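Local atomic coordinates of DNA polymerase (Bacillus phage phi29, PDB entry 2PYL), a protein that replicates the viral DNA from a protein primer, with high processivity, by strand displacement, and proofreads it with a 3'-5' exonuclease. Residues C[247-252]-C[457-462]; C[252-257]-C[435-440]. The protein carries 2 engineered substitutions. One frame throughout, in Å; residues are numbered along the deposited sequence.

Contact 1: residues C[247-252]-C[457-462]. With MG (magnesium ion), chain E; TTP (thymidine-5'-triphosphate), chain F.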
# COMPACT_ATOMS: atom_id res chain seq x y z
N VAL C 247 -20.79 11.48 4.07
CA VAL C 247 -19.35 11.35 3.99
C VAL C 247 -18.79 12.34 2.99
O VAL C 247 -19.29 12.45 1.86
CB VAL C 247 -18.91 9.92 3.58
CG1 VAL C 247 -17.37 9.79 3.61
CG2 VAL C 247 -19.59 8.89 4.50
N PHE C 248 -17.79 13.09 3.44
CA PHE C 248 -17.04 13.98 2.58
C PHE C 248 -15.66 13.38 2.39
O PHE C 248 -15.04 12.92 3.35
CB PHE C 248 -16.93 15.37 3.18
CG PHE C 248 -18.22 16.15 3.16
CD1 PHE C 248 -19.13 16.04 4.20
CD2 PHE C 248 -18.52 16.99 2.10
CE1 PHE C 248 -20.32 16.75 4.18
CE2 PHE C 248 -19.71 17.71 2.08
CZ PHE C 248 -20.61 17.58 3.12
N ASP C 249 -15.18 13.41 1.16
CA ASP C 249 -13.92 12.77 0.78
C ASP C 249 -13.08 13.73 -0.03
O ASP C 249 -13.53 14.20 -1.07
CB ASP C 249 -14.22 11.54 -0.09
CG ASP C 249 -13.36 10.36 0.25
OD1 ASP C 249 -13.46 9.92 1.41
OD2 ASP C 249 -12.62 9.83 -0.62
N VAL C 250 -11.86 14.01 0.42
CA VAL C 250 -10.97 14.89 -0.35
C VAL C 250 -10.58 14.27 -1.70
O VAL C 250 -10.31 13.07 -1.79
CB VAL C 250 -9.70 15.30 0.43
CG1 VAL C 250 -8.88 16.28 -0.41
CG2 VAL C 250 -10.06 15.95 1.75
N ASN C 251 -10.59 15.09 -2.74
CA ASN C 251 -10.18 14.65 -4.07
C ASN C 251 -8.65 14.58 -4.08
O ASN C 251 -7.98 15.61 -4.15
CB ASN C 251 -10.71 15.59 -5.16
CG ASN C 251 -12.24 15.74 -5.13
OD1 ASN C 251 -12.97 14.76 -5.06
ND2 ASN C 251 -12.71 16.98 -5.15
N SER C 252 -8.13 13.36 -3.95
CA SER C 252 -6.69 13.06 -3.94
C SER C 252 -5.90 13.90 -2.94
O SER C 252 -5.18 14.81 -3.32
CB SER C 252 -6.10 13.20 -5.35
OG SER C 252 -6.73 12.29 -6.24
N THR C 457 -8.20 9.89 7.59
CA THR C 457 -7.19 10.42 6.65
C THR C 457 -7.67 11.55 5.75
O THR C 457 -7.19 12.68 5.84
CB THR C 457 -6.53 9.30 5.78
OG1 THR C 457 -6.05 8.24 6.63
CG2 THR C 457 -5.36 9.84 4.99
N ASP C 458 -8.59 11.24 4.85
CA ASP C 458 -9.00 12.17 3.79
C ASP C 458 -10.51 12.41 3.78
O ASP C 458 -11.07 12.91 2.80
CB ASP C 458 -8.55 11.66 2.41
CG ASP C 458 -9.33 10.44 1.96
OD1 ASP C 458 -9.46 10.26 0.72
OD2 ASP C 458 -9.83 9.67 2.81
N SER C 459 -11.15 12.11 4.90
CA SER C 459 -12.59 12.00 4.91
C SER C 459 -13.19 12.36 6.26
O SER C 459 -12.59 12.11 7.29
CB SER C 459 -12.99 10.58 4.53
OG SER C 459 -12.43 9.65 5.43
N ILE C 460 -14.38 12.96 6.21
CA ILE C 460 -15.14 13.25 7.42
C ILE C 460 -16.56 12.67 7.28
O ILE C 460 -17.19 12.78 6.22
CB ILE C 460 -15.16 14.78 7.77
CG1 ILE C 460 -15.66 15.62 6.62
CG2 ILE C 460 -13.76 15.26 8.16
CD1 ILE C 460 -15.82 17.10 6.98
N HIS C 461 -17.00 11.98 8.33
CA HIS C 461 -18.33 11.39 8.41
C HIS C 461 -19.17 12.23 9.38
O HIS C 461 -18.78 12.43 10.52
CB HIS C 461 -18.26 9.95 8.90
CG HIS C 461 -17.42 9.05 8.04
ND1 HIS C 461 -17.80 7.76 7.72
CD2 HIS C 461 -16.24 9.26 7.42
CE1 HIS C 461 -16.88 7.22 6.94
NE2 HIS C 461 -15.92 8.11 6.74
N LEU C 462 -20.30 12.73 8.89
CA LEU C 462 -21.17 13.65 9.65
C LEU C 462 -22.58 13.11 9.85
O LEU C 462 -23.07 12.32 9.05
CB LEU C 462 -21.27 14.99 8.93
CG LEU C 462 -20.00 15.79 8.64
CD1 LEU C 462 -20.40 17.11 8.05
CD2 LEU C 462 -19.14 15.98 9.88
MG MG E . -11.00 8.38 0.09
PA TTP F . -7.85 7.09 -1.23
O1A TTP F . -9.10 7.85 -0.86
O2A TTP F . -7.94 5.66 -0.78
O3A TTP F . -7.58 7.10 -2.80
PB TTP F . -7.58 8.40 -3.74
O1B TTP F . -6.19 8.74 -4.16
O2B TTP F . -8.40 9.56 -3.17
O3B TTP F . -8.35 7.80 -5.01
PG TTP F . -9.91 7.36 -4.99
O1G TTP F . -10.66 8.15 -3.95
O2G TTP F . -10.05 5.90 -4.67
O3G TTP F . -10.40 7.65 -6.38
O5' TTP F . -6.55 7.80 -0.64
C5' TTP F . -6.53 8.76 0.38
C4' TTP F . -5.07 9.09 0.66
O4' TTP F . -4.40 8.00 1.30
C3' TTP F . -4.28 9.37 -0.60
O3' TTP F . -4.37 10.73 -1.01
C2' TTP F . -2.88 8.99 -0.19
C1' TTP F . -3.07 7.86 0.81
N1 TTP F . -2.89 6.60 0.10
C2 TTP F . -1.59 6.16 -0.19
O2 TTP F . -0.62 6.83 0.20
N3 TTP F . -1.40 5.01 -0.86
C4 TTP F . -2.42 4.27 -1.29
O4 TTP F . -2.22 3.22 -1.92
C5 TTP F . -3.80 4.72 -1.02
C5M TTP F . -5.01 3.93 -1.47
C6 TTP F . -3.96 5.90 -0.33
O HOH W 1 -11.77 7.47 -1.77

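Contact 2: residues C[252-257]-C[435-440]. With TTP (thymidine-5'-triphosphate), chain F; EDO (1,2-ethanediol), chain H.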
# COMPACT_ATOMS: atom_id res chain seq x y z
N SER C 252 -8.13 13.36 -3.95
CA SER C 252 -6.69 13.06 -3.94
C SER C 252 -5.90 13.90 -2.94
O SER C 252 -5.18 14.81 -3.32
CB SER C 252 -6.10 13.20 -5.35
OG SER C 252 -6.73 12.29 -6.24
N LEU C 253 -6.01 13.56 -1.66
CA LEU C 253 -5.57 14.46 -0.60
C LEU C 253 -4.05 14.70 -0.60
O LEU C 253 -3.61 15.85 -0.54
CB LEU C 253 -6.05 13.95 0.78
CG LEU C 253 -5.63 14.82 1.99
CD1 LEU C 253 -6.31 16.20 1.97
CD2 LEU C 253 -5.89 14.14 3.29
N TYR C 254 -3.25 13.65 -0.68
CA TYR C 254 -1.79 13.84 -0.60
C TYR C 254 -1.22 14.55 -1.82
O TYR C 254 -0.50 15.53 -1.66
CB TYR C 254 -1.05 12.53 -0.27
CG TYR C 254 -1.22 12.06 1.16
CD1 TYR C 254 -0.44 11.03 1.65
CD2 TYR C 254 -2.18 12.61 2.02
CE1 TYR C 254 -0.59 10.55 2.94
CE2 TYR C 254 -2.33 12.14 3.32
CZ TYR C 254 -1.53 11.11 3.77
OH TYR C 254 -1.66 10.62 5.05
N PRO C 255 -1.56 14.09 -3.05
CA PRO C 255 -1.19 14.85 -4.26
C PRO C 255 -1.66 16.30 -4.28
O PRO C 255 -0.98 17.17 -4.82
CB PRO C 255 -1.85 14.05 -5.39
CG PRO C 255 -1.95 12.68 -4.86
CD PRO C 255 -2.25 12.83 -3.40
N ALA C 256 -2.82 16.55 -3.69
CA ALA C 256 -3.36 17.90 -3.52
C ALA C 256 -2.42 18.79 -2.71
O ALA C 256 -2.23 19.94 -3.04
CB ALA C 256 -4.77 17.82 -2.85
N GLN C 257 -1.83 18.26 -1.64
CA GLN C 257 -0.83 19.00 -0.85
C GLN C 257 0.43 19.24 -1.66
O GLN C 257 0.99 20.34 -1.67
CB GLN C 257 -0.46 18.25 0.42
CG GLN C 257 -1.62 17.67 1.21
CD GLN C 257 -2.75 18.65 1.41
OE1 GLN C 257 -2.53 19.80 1.79
NE2 GLN C 257 -3.97 18.19 1.17
N ALA C 435 1.52 16.10 7.09
CA ALA C 435 1.24 17.21 7.99
C ALA C 435 0.19 18.15 7.41
O ALA C 435 -0.79 18.49 8.07
CB ALA C 435 2.54 17.99 8.27
N TRP C 436 0.40 18.60 6.18
CA TRP C 436 -0.58 19.46 5.51
C TRP C 436 -1.92 18.76 5.32
O TRP C 436 -2.97 19.40 5.31
CB TRP C 436 -0.05 19.96 4.17
CG TRP C 436 0.90 21.16 4.24
CD1 TRP C 436 2.20 21.20 3.84
CD2 TRP C 436 0.59 22.48 4.71
NE1 TRP C 436 2.72 22.44 4.03
CE2 TRP C 436 1.75 23.26 4.56
CE3 TRP C 436 -0.56 23.08 5.23
CZ2 TRP C 436 1.81 24.61 4.92
CZ3 TRP C 436 -0.51 24.42 5.58
CH2 TRP C 436 0.66 25.17 5.42
N ALA C 437 -1.88 17.43 5.20
CA ALA C 437 -3.08 16.63 5.00
C ALA C 437 -3.85 16.47 6.30
O ALA C 437 -5.08 16.56 6.30
CB ALA C 437 -2.73 15.28 4.41
N ARG C 438 -3.13 16.24 7.41
CA ARG C 438 -3.76 16.20 8.73
C ARG C 438 -4.43 17.53 9.01
O ARG C 438 -5.53 17.58 9.52
CB ARG C 438 -2.76 15.89 9.85
CG ARG C 438 -2.47 14.40 10.02
CD ARG C 438 -1.63 14.11 11.28
NE ARG C 438 -0.30 14.74 11.23
CZ ARG C 438 0.72 14.29 10.51
NH1 ARG C 438 0.60 13.21 9.75
NH2 ARG C 438 1.88 14.93 10.53
N TYR C 439 -3.72 18.61 8.70
CA TYR C 439 -4.22 19.96 8.86
C TYR C 439 -5.55 20.12 8.10
O TYR C 439 -6.57 20.49 8.69
CB TYR C 439 -3.16 20.93 8.33
CG TYR C 439 -3.56 22.39 8.43
CD1 TYR C 439 -3.48 23.07 9.64
CD2 TYR C 439 -3.99 23.09 7.30
CE1 TYR C 439 -3.84 24.41 9.74
CE2 TYR C 439 -4.35 24.44 7.39
CZ TYR C 439 -4.27 25.09 8.61
OH TYR C 439 -4.63 26.41 8.72
N THR C 440 -5.53 19.81 6.80
CA THR C 440 -6.73 19.86 5.95
C THR C 440 -7.92 19.14 6.60
O THR C 440 -9.00 19.71 6.75
CB THR C 440 -6.45 19.22 4.57
OG1 THR C 440 -5.36 19.91 3.96
CG2 THR C 440 -7.68 19.30 3.65
PA TTP F . -7.85 7.09 -1.23
O1A TTP F . -9.10 7.85 -0.86
O2A TTP F . -7.94 5.66 -0.78
O3A TTP F . -7.58 7.10 -2.80
PB TTP F . -7.58 8.40 -3.74
O1B TTP F . -6.19 8.74 -4.16
O2B TTP F . -8.40 9.56 -3.17
O3B TTP F . -8.35 7.80 -5.01
PG TTP F . -9.91 7.36 -4.99
O1G TTP F . -10.66 8.15 -3.95
O2G TTP F . -10.05 5.90 -4.67
O3G TTP F . -10.40 7.65 -6.38
O5' TTP F . -6.55 7.80 -0.64
C5' TTP F . -6.53 8.76 0.38
C4' TTP F . -5.07 9.09 0.66
O4' TTP F . -4.40 8.00 1.30
C3' TTP F . -4.28 9.37 -0.60
O3' TTP F . -4.37 10.73 -1.01
C2' TTP F . -2.88 8.99 -0.19
C1' TTP F . -3.07 7.86 0.81
N1 TTP F . -2.89 6.60 0.10
C2 TTP F . -1.59 6.16 -0.19
O2 TTP F . -0.62 6.83 0.20
N3 TTP F . -1.40 5.01 -0.86
C4 TTP F . -2.42 4.27 -1.29
O4 TTP F . -2.22 3.22 -1.92
C5 TTP F . -3.80 4.72 -1.02
C5M TTP F . -5.01 3.93 -1.47
C6 TTP F . -3.96 5.90 -0.33
C1 EDO H . -5.44 21.76 -0.64
O1 EDO H . -5.53 21.64 -2.06
C2 EDO H . -5.80 20.41 -0.06
O2 EDO H . -6.78 20.48 0.98

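Contact 1: residues C[247-252]-C[457-462]
Asp249 and Asp458 meet at a magnesium ion in the palm of this family B DNA polymerase. They come from two neighbouring antiparallel strands, 245-250 and 459-463, of the palm sheet. Asp458 closes the YCDTD motif, and both aspartates belong to the catalytic metal site.

The metal bonds come first. Asp249 gives OD2 to the magnesium ion at 2.3 Å, and Asp458 gives OD1 at 2.5 Å. Oxygen O1A of the thymidine triphosphate and a water also bind the ion. That water also donates to O1G of the triphosphate, so it ties the metal to the far phosphate. The two carboxylate planes stand 73° apart. Asp249 OD2 and Asp458 OD1 come within 3.5 Å because both bind the ion; a second magnesium ion lies close to Asp458.

Backbone bonds hold the strands in register. Phe248 and Ile460 form a hydrogen-bonded pair, with N-H to O bonds both ways. Val250 N then reaches Asp458 O at 2.7 Å in a nearly straight bond. It fixes the backbone of Asp458 beside the strand that carries Asp249.

Apolar contacts lie on both faces of the sheet. On the face of Phe248, its CB packs on Ile460 CG1 at 3.7 Å, and ring atom CE1 meets Leu462 CD1. On the face that carries Asp249, Val247 lies alongside His461. His461 ND1 is hydrogen-bonded to Tyr494 OH. With chi1 at -176°, Val247 has CG2 beside its own backbone N, and this methyl makes a CH-pi contact over the His461 ring, 4.0 Å from the centroid.

Contact 2: residues C[252-257]-C[435-440]
Ala437 CB sits at the tight part of this contact, 3.3 Å from Tyr254 CE2 and 3.5 Å from Leu253 CD2. The tyrosine ring meets the methyl obliquely. Leu253 has CG anti to its backbone N (chi1 179°), which directs the isobutyl end to helix 427-447. CD2 takes Ala437, and CD1 rests on Thr440 CG2 at 3.8 Å, the two side chains running in opposite directions.

The short segments 253-257 and 435-440, from helices 253-260 and 427-447, run at 113° to each other, their axes 9.2 Å apart at closest. The crossing lies in the polymerase domain, beside the nucleotide pocket. Tyr254, probably involved in nucleotide selection, has its ring face under C2' of the thymidine triphosphate. Its backbone N donates to the sugar O3' at 3.1 Å in an almost straight bond. Tyr390 packs edge-to-face with the same ring.

The polar end is packed less closely and lies nearer solvent: Trp436 and Thr440 are partly exposed, though Gln257 is buried. Gln257 OE1 touches Trp436 CB at 3.4 Å, while its NE2 stays 3.6 Å from Thr440 OG1. A bend at chi2 (-47°) folds the amide back, and NE2 donates to Leu253 O. That oxygen also accepts from Gln257 N, on the opposite face of its plane. Arg261 hydrogen-bonds both Gln257 OE1 and Thr440 OG1, bridging the two helices. A 1,2-ethanediol, probably from the crystallisation liquor, donates a weak hydrogen bond from O2 to Thr440 OG1.

How the contacts relate
Contacts 1 and 2 are both buried in the polymerase domain and share Ser252, where strand 245-250 leads into helix 253-260. Their centres are about 11 Å apart. Contact 1 pairs strands within one sheet and relies on backbone bonds and a metal. Contact 2 packs two helices, mainly through apolar side chains, and its segment 435-440 is partly exposed at several residues. The two also touch directly: Leu253 CD2 packs on Thr457 O at 3.2 Å and on the backbone of Asp458. Both reach the same thymidine triphosphate, contact 1 at the phosphates and contact 2 at the sugar.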